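Local coordinates for protein Phikz039 (Pseudomonas phage phikz, PDB 3ZBP) that belongs to the tubulin/FtsZ-like family as a phage-encoded member, PhuZ, and holds GDP in its nucleotide-binding domain, at residues Y102-A107 with G146-F151; I139-S144 with R291-R296; V126-V131 with P161-Y166; T221-V226 with N281-E286. All coordinates share one frame; numbering follows the deposited sequence.

How the contacts relate
Contacts 1, 3 and 4 all reach one mixed sheet. Contact 1 sets the end of strand 97-103 and the loop after it against helix 138-158; contact 3, about 12 Å from it between centres, pairs strands 127-133 and 163-168. Contacts 3 and 4 have their centres about 9 Å apart; in contact 4 strand 222-227, which joins 163-168 on one edge, meets the antiparallel strand 275-282 on the other. Contact 2 packs helix 285-302 on helix 138-158, its centre about 11 Å from that of contact 1. Along the chain contact 4 is nested inside the loop closed by contact 2: the C-terminal helix, which starts beside contact 4, packs back on helix 138-158 in contact 2.

Contact 1 (Y102-A107 with G146-F151); sequences YSMGGA and GSLKTF. With GDP (guanosine-5'-diphosphate), chain B.
The methyl CE of Met-104 touches two side chains of helix 138-158, 3.7 Å from Leu-148 CD2 and 3.7 Å from Phe-151 CE2. With chi3 at 61° the methionine chain bends at its sulfur, which brings the methyl round to the helix. Its SD lies at the edge of the Phe-151 ring, 5.0 Å from the ring centroid and 74° off the ring normal, a Met-aromatic contact in which the two side chains cross at about a right angle. Further along the same ring, Phe-151 CE1 meets the edge of Tyr-102, 3.6 Å from its OH and near the tyrosine plane. That hydroxyl is hydrogen-bonded to Ser-129 OG on the adjoining strand, which ties the phenol to the sheet. One face of the phenylalanine carries Ser-147 O, one turn back in its own helix, offset toward the rim.

Nearer the nucleotide the contact becomes polar. Ser-147 stands against Met-104, CB to CB, and its OG lies 2.9 Å from Met-104 O; Asn-143 O is a competing acceptor for that hydroxyl. The loop then turns to GDP: Ser-103 OG donates to O1A at 2.8 Å, and Ala-107 N donates to O1B at 2.9 Å. This glycine-bearing loop is consistent with the glycine-rich signature loop of the tubulin/FtsZ family. Residues alternate in their task here, with Tyr-102 and Met-104 turned into the helix packing while Ser-103 between them faces GDP, so a buried apolar anchor directly adjoins the diphosphate grip.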
loop_
_atom_site.group_PDB
_atom_site.type_symbol
_atom_site.label_atom_id
_atom_site.label_comp_id
_atom_site.label_asym_id
_atom_site.label_seq_id
_atom_site.Cartn_x
_atom_site.Cartn_y
_atom_site.Cartn_z
ATOM N N TYR A 102 2.569 3.482 -3.453
ATOM C CA TYR A 102 3.885 3.945 -3.888
ATOM C C TYR A 102 4.777 2.829 -4.415
ATOM O O TYR A 102 4.598 1.667 -4.065
ATOM C CB TYR A 102 4.607 4.721 -2.762
ATOM C CG TYR A 102 4.630 4.024 -1.408
ATOM C CD1 TYR A 102 3.556 4.126 -0.530
ATOM C CD2 TYR A 102 5.736 3.282 -1.005
ATOM C CE1 TYR A 102 3.574 3.485 0.712
ATOM C CE2 TYR A 102 5.770 2.651 0.230
ATOM C CZ TYR A 102 4.685 2.758 1.080
ATOM O OH TYR A 102 4.717 2.124 2.303
ATOM N N SER A 103 5.730 3.178 -5.274
ATOM C CA SER A 103 6.764 2.214 -5.636
ATOM C C SER A 103 7.816 2.209 -4.542
ATOM O O SER A 103 7.992 3.215 -3.850
ATOM C CB SER A 103 7.423 2.587 -6.956
ATOM O OG SER A 103 8.113 3.826 -6.841
ATOM N N MET A 104 8.521 1.088 -4.401
ATOM C CA MET A 104 9.637 0.972 -3.475
ATOM C C MET A 104 10.969 1.333 -4.122
ATOM O O MET A 104 11.955 1.612 -3.418
ATOM C CB MET A 104 9.720 -0.459 -2.943
ATOM C CG MET A 104 8.524 -0.849 -2.104
ATOM S SD MET A 104 8.411 -2.624 -1.851
ATOM C CE MET A 104 9.946 -2.941 -0.985
ATOM N N GLY A 105 11.008 1.322 -5.459
ATOM C CA GLY A 105 12.272 1.446 -6.176
ATOM C C GLY A 105 12.689 2.858 -6.540
ATOM O O GLY A 105 13.827 3.079 -6.978
ATOM N N GLY A 106 11.782 3.817 -6.366
ATOM C CA GLY A 106 12.107 5.205 -6.638
ATOM C C GLY A 106 12.500 5.931 -5.364
ATOM O O GLY A 106 12.848 5.299 -4.354
ATOM N N ALA A 107 12.431 7.259 -5.389
ATOM C CA ALA A 107 12.866 8.028 -4.230
ATOM C C ALA A 107 11.754 8.861 -3.605
ATOM O O ALA A 107 11.814 9.190 -2.412
ATOM C CB ALA A 107 14.048 8.913 -4.595
ATOM N N GLY A 146 16.210 -0.995 0.361
ATOM C CA GLY A 146 16.153 0.030 1.388
ATOM C C GLY A 146 14.741 0.232 1.897
ATOM O O GLY A 146 14.530 0.451 3.099
ATOM N N SER A 147 13.763 0.159 0.998
ATOM C CA SER A 147 12.374 0.357 1.407
ATOM C C SER A 147 11.908 -0.729 2.368
ATOM O O SER A 147 11.104 -0.468 3.255
ATOM C CB SER A 147 11.443 0.431 0.196
ATOM O OG SER A 147 11.654 1.636 -0.509
ATOM N N LEU A 148 12.405 -1.948 2.182
ATOM C CA LEU A 148 12.032 -3.051 3.063
ATOM C C LEU A 148 12.476 -2.725 4.479
ATOM O O LEU A 148 11.722 -2.923 5.434
ATOM C CB LEU A 148 12.655 -4.365 2.587
ATOM C CG LEU A 148 12.105 -4.990 1.302
ATOM C CD1 LEU A 148 13.060 -6.084 0.797
ATOM C CD2 LEU A 148 10.685 -5.560 1.506
ATOM N N LYS A 149 13.682 -2.189 4.614
ATOM C CA LYS A 149 14.168 -1.777 5.921
ATOM C C LYS A 149 13.397 -0.564 6.458
ATOM O O LYS A 149 13.111 -0.484 7.657
ATOM C CB LYS A 149 15.682 -1.530 5.878
ATOM C CG LYS A 149 16.464 -2.836 5.779
ATOM C CD LYS A 149 17.965 -2.629 5.869
ATOM C CE LYS A 149 18.695 -3.961 5.756
ATOM N NZ LYS A 149 20.174 -3.764 5.764
ATOM N N THR A 150 13.049 0.368 5.577
ATOM C CA THR A 150 12.176 1.472 5.971
ATOM C C THR A 150 10.865 0.946 6.582
ATOM O O THR A 150 10.365 1.493 7.575
ATOM C CB THR A 150 11.873 2.376 4.779
ATOM O OG1 THR A 150 13.102 2.925 4.281
ATOM C CG2 THR A 150 10.931 3.511 5.182
ATOM N N PHE A 151 10.314 -0.121 6.006
ATOM C CA PHE A 151 9.072 -0.696 6.546
ATOM C C PHE A 151 9.226 -1.081 8.013
ATOM O O PHE A 151 8.351 -0.806 8.831
ATOM C CB PHE A 151 8.639 -1.924 5.742
ATOM C CG PHE A 151 8.256 -1.619 4.323
ATOM C CD1 PHE A 151 7.944 -0.320 3.933
ATOM C CD2 PHE A 151 8.211 -2.632 3.373
ATOM C CE1 PHE A 151 7.590 -0.037 2.619
ATOM C CE2 PHE A 151 7.864 -2.352 2.063
ATOM C CZ PHE A 151 7.550 -1.056 1.687
HETATM P PB GDP B . 9.515 8.077 -7.737
HETATM O O1B GDP B . 10.847 8.684 -7.365
HETATM O O2B GDP B . 8.637 9.089 -8.425
HETATM O O3B GDP B . 8.834 7.623 -6.472
HETATM O O3A GDP B . 9.847 6.796 -8.677
HETATM P PA GDP B . 8.802 6.011 -9.614
HETATM O O1A GDP B . 7.530 5.683 -8.895
HETATM O O2A GDP B . 8.468 6.813 -10.842
HETATM O "O5'" GDP B . 9.655 4.744 -10.136
HETATM C "C5'" GDP B . 10.335 3.826 -9.288
HETATM C "C4'" GDP B . 10.204 2.389 -9.798
HETATM O "O4'" GDP B . 8.820 2.138 -10.059
HETATM C "C3'" GDP B . 10.933 2.061 -11.093
HETATM O "O3'" GDP B . 11.351 0.690 -10.993
HETATM C "C2'" GDP B . 9.855 2.110 -12.151
HETATM O "O2'" GDP B . 10.159 1.205 -13.211
HETATM C "C1'" GDP B . 8.632 1.638 -11.384
HETATM N N9 GDP B . 7.377 2.253 -11.854
HETATM C C8 GDP B . 7.225 3.546 -12.183
HETATM N N7 GDP B . 5.949 3.801 -12.539
HETATM C C5 GDP B . 5.256 2.652 -12.427
HETATM C C6 GDP B . 3.858 2.244 -12.647
HETATM O O6 GDP B . 3.014 3.082 -13.046
HETATM N N1 GDP B . 3.527 0.964 -12.414
HETATM C C2 GDP B . 4.439 0.068 -11.989
HETATM N N2 GDP B . 4.040 -1.204 -11.771
HETATM N N3 GDP B . 5.745 0.379 -11.769
HETATM C C4 GDP B . 6.198 1.636 -11.964
#

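Contact 2 (I139-S144 with R291-R296); sequences ISLRNS and RLEERR
This is an antiparallel helix-helix contact, partly buried, between the first turns of helix 138-158 and the middle of the C-terminal helix 285-302. The two short axes run at 170° and approach to 10.3 Å, and side chains bridge the distance. Leu-141 gives the largest share of the buried surface. Its CG lies opposite the backbone N (chi1 172°), which extends the fork toward the other helix and lets each methyl take a different partner. CD1 reaches Leu-292 CB at 3.7 Å, while CD2 rests 3.7 Å from Arg-296 CG. Leu-141 and Leu-292 point in opposite senses and pass alongside each other.

In this tubulin-like protein the pair joins the long C-terminal helix to the helix that follows strand 127-133, close to the GDP site. The aliphatic stem of Arg-296 bends at chi2 (63°) to lie over the leucine, and its NH2 makes a weak, long ion pair with Asp-138. Glu-293 borders Leu-141 through CG and sends its carboxylate to a salt bridge with Arg-289 of its own helix. On the other flank Leu-292 CD1 packs against Ser-144 CB at 3.9 Å, and Leu-292 also touches Tyr-166 of strand 163-168.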
loop_
_atom_site.group_PDB
_atom_site.type_symbol
_atom_site.label_atom_id
_atom_site.label_comp_id
_atom_site.label_asym_id
_atom_site.label_seq_id
_atom_site.Cartn_x
_atom_site.Cartn_y
_atom_site.Cartn_z
ATOM N N ILE A 139 19.783 0.772 -9.276
ATOM C CA ILE A 139 19.134 1.777 -8.432
ATOM C C ILE A 139 17.817 1.254 -7.841
ATOM O O ILE A 139 17.542 1.393 -6.639
ATOM C CB ILE A 139 18.809 3.063 -9.243
ATOM C CG1 ILE A 139 20.062 3.647 -9.876
ATOM C CG2 ILE A 139 18.144 4.107 -8.360
ATOM C CD1 ILE A 139 21.070 4.121 -8.874
ATOM N N SER A 140 16.991 0.677 -8.701
ATOM C CA SER A 140 15.687 0.157 -8.295
ATOM C C SER A 140 15.815 -0.947 -7.256
ATOM O O SER A 140 15.071 -0.982 -6.272
ATOM C CB SER A 140 14.931 -0.376 -9.516
ATOM O OG SER A 140 14.610 0.685 -10.388
ATOM N N LEU A 141 16.749 -1.856 -7.493
ATOM C CA LEU A 141 17.028 -2.943 -6.566
ATOM C C LEU A 141 17.496 -2.422 -5.209
ATOM O O LEU A 141 16.983 -2.846 -4.164
ATOM C CB LEU A 141 18.093 -3.870 -7.153
ATOM C CG LEU A 141 18.618 -4.937 -6.188
ATOM C CD1 LEU A 141 17.482 -5.814 -5.691
ATOM C CD2 LEU A 141 19.702 -5.789 -6.852
ATOM N N ARG A 142 18.466 -1.509 -5.223
ATOM C CA ARG A 142 18.988 -0.948 -3.985
ATOM C C ARG A 142 17.923 -0.157 -3.220
ATOM O O ARG A 142 17.844 -0.233 -1.990
ATOM C CB ARG A 142 20.239 -0.090 -4.250
ATOM C CG ARG A 142 21.507 -0.954 -4.413
ATOM C CD ARG A 142 22.814 -0.156 -4.337
ATOM N NE ARG A 142 23.047 0.652 -5.534
ATOM C CZ ARG A 142 22.854 1.967 -5.596
ATOM N NH1 ARG A 142 22.431 2.625 -4.524
ATOM N NH2 ARG A 142 23.086 2.625 -6.726
ATOM N N ASN A 143 17.103 0.596 -3.941
ATOM C CA ASN A 143 16.046 1.357 -3.287
ATOM C C ASN A 143 14.952 0.435 -2.755
ATOM O O ASN A 143 14.434 0.650 -1.655
ATOM C CB ASN A 143 15.456 2.400 -4.235
ATOM C CG ASN A 143 16.327 3.630 -4.356
ATOM O OD1 ASN A 143 17.272 3.816 -3.575
ATOM N ND2 ASN A 143 16.011 4.491 -5.325
ATOM N N SER A 144 14.610 -0.602 -3.519
ATOM C CA SER A 144 13.592 -1.550 -3.060
ATOM C C SER A 144 14.080 -2.277 -1.799
ATOM O O SER A 144 13.298 -2.537 -0.878
ATOM C CB SER A 144 13.203 -2.550 -4.161
ATOM O OG SER A 144 12.643 -1.892 -5.289
ATOM N N ARG A 291 15.002 -12.596 -3.040
ATOM C CA ARG A 291 14.324 -12.864 -4.302
ATOM C C ARG A 291 14.654 -11.762 -5.309
ATOM O O ARG A 291 15.074 -12.045 -6.433
ATOM C CB ARG A 291 12.806 -12.942 -4.096
ATOM C CG ARG A 291 12.038 -13.505 -5.296
ATOM C CD ARG A 291 10.587 -13.006 -5.328
ATOM N NE ARG A 291 10.006 -12.891 -3.987
ATOM C CZ ARG A 291 8.815 -12.351 -3.727
ATOM N NH1 ARG A 291 8.068 -11.876 -4.717
ATOM N NH2 ARG A 291 8.364 -12.291 -2.478
ATOM N N LEU A 292 14.468 -10.507 -4.901
ATOM C CA LEU A 292 14.792 -9.365 -5.756
ATOM C C LEU A 292 16.227 -9.472 -6.261
ATOM O O LEU A 292 16.493 -9.265 -7.450
ATOM C CB LEU A 292 14.613 -8.050 -4.996
ATOM C CG LEU A 292 13.205 -7.667 -4.508
ATOM C CD1 LEU A 292 13.273 -6.410 -3.642
ATOM C CD2 LEU A 292 12.227 -7.444 -5.661
ATOM N N GLU A 293 17.150 -9.812 -5.367
ATOM C CA GLU A 293 18.556 -9.927 -5.755
ATOM C C GLU A 293 18.777 -11.062 -6.757
ATOM O O GLU A 293 19.452 -10.874 -7.773
ATOM C CB GLU A 293 19.454 -10.091 -4.522
ATOM C CG GLU A 293 19.687 -8.778 -3.759
ATOM C CD GLU A 293 20.310 -8.987 -2.394
ATOM O OE1 GLU A 293 20.663 -10.142 -2.073
ATOM O OE2 GLU A 293 20.447 -8.001 -1.635
ATOM N N GLU A 294 18.208 -12.232 -6.473
ATOM C CA GLU A 294 18.302 -13.379 -7.387
ATOM C C GLU A 294 17.719 -13.065 -8.764
ATOM O O GLU A 294 18.305 -13.398 -9.798
ATOM C CB GLU A 294 17.588 -14.602 -6.800
ATOM C CG GLU A 294 18.302 -15.233 -5.614
ATOM C CD GLU A 294 17.409 -16.180 -4.821
ATOM O OE1 GLU A 294 16.178 -15.935 -4.759
ATOM O OE2 GLU A 294 17.944 -17.158 -4.250
ATOM N N ARG A 295 16.561 -12.428 -8.788
ATOM C CA ARG A 295 15.934 -12.118 -10.057
ATOM C C ARG A 295 16.698 -11.052 -10.835
ATOM O O ARG A 295 16.746 -11.088 -12.070
ATOM C CB ARG A 295 14.461 -11.748 -9.862
ATOM C CG ARG A 295 13.595 -12.975 -9.598
ATOM C CD ARG A 295 12.141 -12.607 -9.398
ATOM N NE ARG A 295 11.251 -13.685 -9.833
ATOM C CZ ARG A 295 9.923 -13.625 -9.771
ATOM N NH1 ARG A 295 9.337 -12.544 -9.283
ATOM N NH2 ARG A 295 9.182 -14.642 -10.195
ATOM N N ARG A 296 17.298 -10.109 -10.119
ATOM C CA ARG A 296 18.170 -9.132 -10.759
ATOM C C ARG A 296 19.366 -9.834 -11.416
ATOM O O ARG A 296 19.721 -9.548 -12.565
ATOM C CB ARG A 296 18.639 -8.087 -9.743
ATOM C CG ARG A 296 19.631 -7.074 -10.300
ATOM C CD ARG A 296 19.034 -6.236 -11.398
ATOM N NE ARG A 296 19.990 -5.259 -11.912
ATOM C CZ ARG A 296 19.829 -4.598 -13.053
ATOM N NH1 ARG A 296 18.750 -4.814 -13.788
ATOM N NH2 ARG A 296 20.751 -3.737 -13.470
#

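Contact 3 (V126-V131 with P161-Y166); sequences VVVSVV and PMIINY
Strands 127-133 and 163-168 are the two parallel strands of a beta-alpha-beta unit connected through helix 138-158, in the central sheet of the nucleotide-binding half. Their short axes lie 4.8 Å apart at a crossing angle of -25°. Three backbone bonds join them: Ser-129 N to Ile-163 O at 3.0 Å, Asn-165 N to Ser-129 O at 2.8 Å, and Val-131 N to Asn-165 O at 2.9 Å. Ser-129 thus pairs with Ile-164, Val-130 with Asn-165 and Val-131 with Tyr-166. Toward the start of the strands direct pairing gives way to water, as one molecule donates to Val-127 O and accepts from Ile-163 N. Here Ile-163 CD1 lies 3.6 Å from Val-127 O.

On the face shared by Ser-129, Val-131, Ile-164 and Tyr-166, Val-131 CG2 meets Ile-164 CG2 at 3.8 Å and also touches the Tyr-166 ring. Val-130 and Asn-165 run alongside each other on the other face. Asn-165 CG is swung opposite its own N (chi1 178°), which sets OD1 beside both valine methyls; OD1 is hydrogen-bonded to His-167 NE2 and ND2 to Leu-224 O. A second water donates to Ile-163 O and lies 2.7 Å from Ser-129 OG.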
loop_
_atom_site.group_PDB
_atom_site.type_symbol
_atom_site.label_atom_id
_atom_site.label_comp_id
_atom_site.label_asym_id
_atom_site.label_seq_id
_atom_site.Cartn_x
_atom_site.Cartn_y
_atom_site.Cartn_z
ATOM N N VAL A 126 -5.869 3.812 11.079
ATOM C CA VAL A 126 -5.724 2.524 10.410
ATOM C C VAL A 126 -5.165 2.761 8.999
ATOM O O VAL A 126 -5.711 3.555 8.225
ATOM C CB VAL A 126 -7.068 1.785 10.351
ATOM C CG1 VAL A 126 -6.958 0.538 9.518
ATOM C CG2 VAL A 126 -7.530 1.422 11.775
ATOM N N VAL A 127 -4.050 2.114 8.681
ATOM C CA VAL A 127 -3.363 2.376 7.421
ATOM C C VAL A 127 -2.945 1.080 6.734
ATOM O O VAL A 127 -2.511 0.127 7.390
ATOM C CB VAL A 127 -2.109 3.257 7.634
ATOM C CG1 VAL A 127 -1.557 3.761 6.284
ATOM C CG2 VAL A 127 -2.430 4.442 8.556
ATOM N N VAL A 128 -3.075 1.054 5.413
ATOM C CA VAL A 128 -2.530 -0.028 4.591
ATOM C C VAL A 128 -1.681 0.580 3.469
ATOM O O VAL A 128 -2.045 1.608 2.907
ATOM C CB VAL A 128 -3.678 -0.876 3.984
ATOM C CG1 VAL A 128 -3.158 -1.812 2.869
ATOM C CG2 VAL A 128 -4.360 -1.684 5.083
ATOM N N SER A 129 -0.543 -0.027 3.157
ATOM C CA SER A 129 0.230 0.397 1.996
ATOM C C SER A 129 0.078 -0.611 0.870
ATOM O O SER A 129 0.092 -1.821 1.104
ATOM C CB SER A 129 1.722 0.541 2.328
ATOM O OG SER A 129 1.940 1.575 3.264
ATOM N N VAL A 130 -0.058 -0.091 -0.349
ATOM C CA VAL A 130 -0.029 -0.897 -1.565
ATOM C C VAL A 130 1.222 -0.459 -2.294
ATOM O O VAL A 130 1.309 0.688 -2.744
ATOM C CB VAL A 130 -1.283 -0.651 -2.439
ATOM C CG1 VAL A 130 -1.163 -1.388 -3.776
ATOM C CG2 VAL A 130 -2.535 -1.121 -1.695
ATOM N N VAL A 131 2.204 -1.356 -2.381
ATOM C CA VAL A 131 3.541 -0.976 -2.824
ATOM C C VAL A 131 4.065 -1.853 -3.964
ATOM O O VAL A 131 3.533 -2.929 -4.210
ATOM C CB VAL A 131 4.538 -1.014 -1.662
ATOM C CG1 VAL A 131 3.989 -0.269 -0.446
ATOM C CG2 VAL A 131 4.883 -2.459 -1.290
ATOM N N PRO A 161 1.865 -2.125 13.795
ATOM C CA PRO A 161 2.309 -2.980 12.686
ATOM C C PRO A 161 2.080 -2.312 11.323
ATOM O O PRO A 161 0.942 -1.970 10.991
ATOM C CB PRO A 161 1.414 -4.228 12.816
ATOM C CG PRO A 161 0.992 -4.262 14.244
ATOM C CD PRO A 161 0.924 -2.813 14.699
ATOM N N MET A 162 3.139 -2.115 10.546
ATOM C CA MET A 162 2.953 -1.604 9.191
ATOM C C MET A 162 2.481 -2.721 8.268
ATOM O O MET A 162 3.135 -3.761 8.137
ATOM C CB MET A 162 4.235 -0.988 8.655
ATOM C CG MET A 162 4.057 -0.336 7.308
ATOM S SD MET A 162 5.628 0.323 6.733
ATOM C CE MET A 162 5.070 1.336 5.373
ATOM N N ILE A 163 1.329 -2.494 7.649
ATOM C CA ILE A 163 0.693 -3.473 6.777
ATOM C C ILE A 163 1.076 -3.230 5.321
ATOM O O ILE A 163 0.833 -2.145 4.764
ATOM C CB ILE A 163 -0.838 -3.405 6.904
ATOM C CG1 ILE A 163 -1.262 -3.610 8.360
ATOM C CG2 ILE A 163 -1.495 -4.454 6.027
ATOM C CD1 ILE A 163 -2.752 -3.293 8.623
ATOM N N ILE A 164 1.639 -4.257 4.693
ATOM C CA ILE A 164 2.175 -4.110 3.358
ATOM C C ILE A 164 1.478 -5.051 2.383
ATOM O O ILE A 164 1.551 -6.274 2.534
ATOM C CB ILE A 164 3.674 -4.444 3.346
ATOM C CG1 ILE A 164 4.433 -3.606 4.377
ATOM C CG2 ILE A 164 4.239 -4.297 1.932
ATOM C CD1 ILE A 164 4.443 -2.106 4.085
ATOM N N ASN A 165 0.793 -4.480 1.393
ATOM C CA ASN A 165 0.287 -5.253 0.260
ATOM C C ASN A 165 1.307 -5.125 -0.879
ATOM O O ASN A 165 1.475 -4.046 -1.465
ATOM C CB ASN A 165 -1.115 -4.766 -0.145
ATOM C CG ASN A 165 -1.676 -5.508 -1.341
ATOM O OD1 ASN A 165 -1.846 -4.922 -2.415
ATOM N ND2 ASN A 165 -1.986 -6.805 -1.166
ATOM N N TYR A 166 2.004 -6.227 -1.158
ATOM C CA TYR A 166 3.194 -6.216 -2.018
ATOM C C TYR A 166 2.923 -6.704 -3.442
ATOM O O TYR A 166 2.366 -7.792 -3.653
ATOM C CB TYR A 166 4.301 -7.068 -1.373
ATOM C CG TYR A 166 5.570 -7.143 -2.179
ATOM C CD1 TYR A 166 6.471 -6.082 -2.191
ATOM C CD2 TYR A 166 5.864 -8.267 -2.935
ATOM C CE1 TYR A 166 7.636 -6.145 -2.931
ATOM C CE2 TYR A 166 7.035 -8.338 -3.685
ATOM C CZ TYR A 166 7.910 -7.279 -3.673
ATOM O OH TYR A 166 9.063 -7.333 -4.413
HETATM O O HOH W 1 0.114 -0.017 7.939
HETATM O O HOH W 2 1.299 0.503 5.614
#

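Contact 4 (T221-V226 with N281-E286); sequences TVQLHV and NGLSIE
Two torsions bring His-225 and Asn-281 together: Asn-281 holds CG between its backbone N and carbonyl carbon (chi1 80°), while His-225 turns CG away from its carbonyl carbon, which brings NE2 to the amide oxygen. NE2 of His-225 donates to Asn-281 OD1 at 2.8 Å. The oxygen lies in the ring plane, but the donor stands well above the amide plane, 50° out of it, and the two planes are 74° apart. This bond therefore misses the lone-pair directions of the amide and bends at the hydrogen. On its other branch Asn-281 ND2 is bonded to Leu-237 O, which fixes the rotation of the amide.

In the backbone Gln-223 and Asn-281 form an antiparallel hydrogen-bonded pair, with Gln-223 N to Asn-281 O at 2.8 Å and Asn-281 N to Gln-223 O at 3.0 Å. Beyond the neighbouring non-hydrogen-bonded pair of Val-222 and Gly-282, the pairing fades to a weak bond from Leu-283 N to Thr-221 O at 3.5 Å. Leu-283 spreads its methyls over the strand: CD1 comes to 3.3 Å from Gln-223 OE1 and also packs on its CB, crossing that side chain at about a right angle, and CD2 meets Thr-221 CG2 at 3.8 Å. A water lies within bonding distance of both Gln-223 OE1 and Gly-282 O.

Both segments belong to the C-terminal domain family of phage tubulin-like proteins; antiparallel strand 275-282 extends the sheet from parallel strands 163-168 and 222-227. Ser-284, at the N-cap of helix 285-302, is hydrogen-bonded through OG to Asp-287 N, and Ile-285 packs on helix 138-158.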
loop_
_atom_site.group_PDB
_atom_site.type_symbol
_atom_site.label_atom_id
_atom_site.label_comp_id
_atom_site.label_asym_id
_atom_site.label_seq_id
_atom_site.Cartn_x
_atom_site.Cartn_y
_atom_site.Cartn_z
ATOM N N THR A 221 6.356 -5.795 11.089
ATOM C CA THR A 221 5.849 -5.516 9.751
ATOM C C THR A 221 5.147 -6.769 9.230
ATOM O O THR A 221 5.647 -7.884 9.398
ATOM C CB THR A 221 6.970 -5.067 8.787
ATOM O OG1 THR A 221 7.569 -3.865 9.281
ATOM C CG2 THR A 221 6.407 -4.771 7.400
ATOM N N VAL A 222 3.980 -6.590 8.621
ATOM C CA VAL A 222 3.168 -7.718 8.161
ATOM C C VAL A 222 2.752 -7.543 6.699
ATOM O O VAL A 222 2.771 -6.418 6.165
ATOM C CB VAL A 222 1.913 -7.893 9.039
ATOM C CG1 VAL A 222 2.308 -8.385 10.422
ATOM C CG2 VAL A 222 1.156 -6.581 9.158
ATOM N N GLN A 223 2.383 -8.653 6.061
ATOM C CA GLN A 223 1.967 -8.643 4.660
ATOM C C GLN A 223 0.462 -8.833 4.567
ATOM O O GLN A 223 -0.106 -9.693 5.247
ATOM C CB GLN A 223 2.666 -9.760 3.867
ATOM C CG GLN A 223 2.340 -9.737 2.363
ATOM C CD GLN A 223 3.303 -10.562 1.522
ATOM O OE1 GLN A 223 4.162 -11.269 2.053
ATOM N NE2 GLN A 223 3.157 -10.478 0.197
ATOM N N LEU A 224 -0.182 -8.014 3.743
ATOM C CA LEU A 224 -1.598 -8.169 3.451
ATOM C C LEU A 224 -1.780 -8.919 2.139
ATOM O O LEU A 224 -1.280 -8.486 1.091
ATOM C CB LEU A 224 -2.265 -6.791 3.356
ATOM C CG LEU A 224 -3.722 -6.743 2.896
ATOM C CD1 LEU A 224 -4.594 -7.691 3.720
ATOM C CD2 LEU A 224 -4.254 -5.306 2.985
ATOM N N HIS A 225 -2.500 -10.037 2.188
ATOM C CA HIS A 225 -2.850 -10.758 0.967
ATOM C C HIS A 225 -4.347 -10.592 0.653
ATOM O O HIS A 225 -5.213 -10.905 1.485
ATOM C CB HIS A 225 -2.520 -12.246 1.106
ATOM C CG HIS A 225 -1.120 -12.526 1.570
ATOM N ND1 HIS A 225 -0.112 -12.908 0.710
ATOM C CD2 HIS A 225 -0.571 -12.502 2.806
ATOM C CE1 HIS A 225 1.001 -13.097 1.397
ATOM N NE2 HIS A 225 0.752 -12.854 2.670
ATOM N N VAL A 226 -4.656 -10.105 -0.548
ATOM C CA VAL A 226 -6.051 -9.962 -0.949
ATOM C C VAL A 226 -6.445 -11.133 -1.840
ATOM O O VAL A 226 -5.947 -11.265 -2.953
ATOM C CB VAL A 226 -6.304 -8.621 -1.646
ATOM C CG1 VAL A 226 -7.729 -8.548 -2.161
ATOM C CG2 VAL A 226 -6.039 -7.475 -0.662
ATOM N N ASN A 281 -0.446 -11.729 7.355
ATOM C CA ASN A 281 0.492 -12.660 7.967
ATOM C C ASN A 281 1.879 -12.027 8.083
ATOM O O ASN A 281 2.074 -10.878 7.662
ATOM C CB ASN A 281 0.516 -14.016 7.229
ATOM C CG ASN A 281 1.366 -13.997 5.955
ATOM O OD1 ASN A 281 1.578 -12.949 5.333
ATOM N ND2 ASN A 281 1.840 -15.176 5.555
ATOM N N GLY A 282 2.827 -12.756 8.669
ATOM C CA GLY A 282 4.151 -12.217 8.909
ATOM C C GLY A 282 4.912 -11.915 7.629
ATOM O O GLY A 282 4.731 -12.582 6.607
ATOM N N LEU A 283 5.759 -10.891 7.667
ATOM C CA LEU A 283 6.546 -10.546 6.490
ATOM C C LEU A 283 8.026 -10.684 6.775
ATOM O O LEU A 283 8.530 -10.170 7.775
ATOM C CB LEU A 283 6.234 -9.125 6.012
ATOM C CG LEU A 283 7.008 -8.721 4.750
ATOM C CD1 LEU A 283 6.247 -9.118 3.506
ATOM C CD2 LEU A 283 7.339 -7.249 4.716
ATOM N N SER A 284 8.723 -11.385 5.889
ATOM C CA SER A 284 10.162 -11.541 6.003
ATOM C C SER A 284 10.821 -10.660 4.966
ATOM O O SER A 284 10.859 -11.004 3.790
ATOM C CB SER A 284 10.575 -12.991 5.746
ATOM O OG SER A 284 11.987 -13.080 5.619
ATOM N N ILE A 285 11.333 -9.518 5.388
ATOM C CA ILE A 285 11.987 -8.640 4.447
ATOM C C ILE A 285 13.228 -9.313 3.870
ATOM O O ILE A 285 13.608 -9.041 2.735
ATOM C CB ILE A 285 12.332 -7.288 5.075
ATOM C CG1 ILE A 285 13.281 -7.460 6.262
ATOM C CG2 ILE A 285 11.049 -6.572 5.499
ATOM C CD1 ILE A 285 13.818 -6.134 6.797
ATOM N N GLU A 286 13.833 -10.220 4.633
ATOM C CA GLU A 286 15.019 -10.926 4.160
ATOM C C GLU A 286 14.680 -11.814 2.956
ATOM O O GLU A 286 15.416 -11.846 1.973
ATOM C CB GLU A 286 15.666 -11.729 5.295
ATOM C CG GLU A 286 16.934 -12.471 4.893
ATOM C CD GLU A 286 17.954 -12.567 6.024
ATOM O OE1 GLU A 286 18.642 -11.554 6.296
ATOM O OE2 GLU A 286 18.072 -13.654 6.631
HETATM O O HOH W 3 4.574 -12.950 3.982
#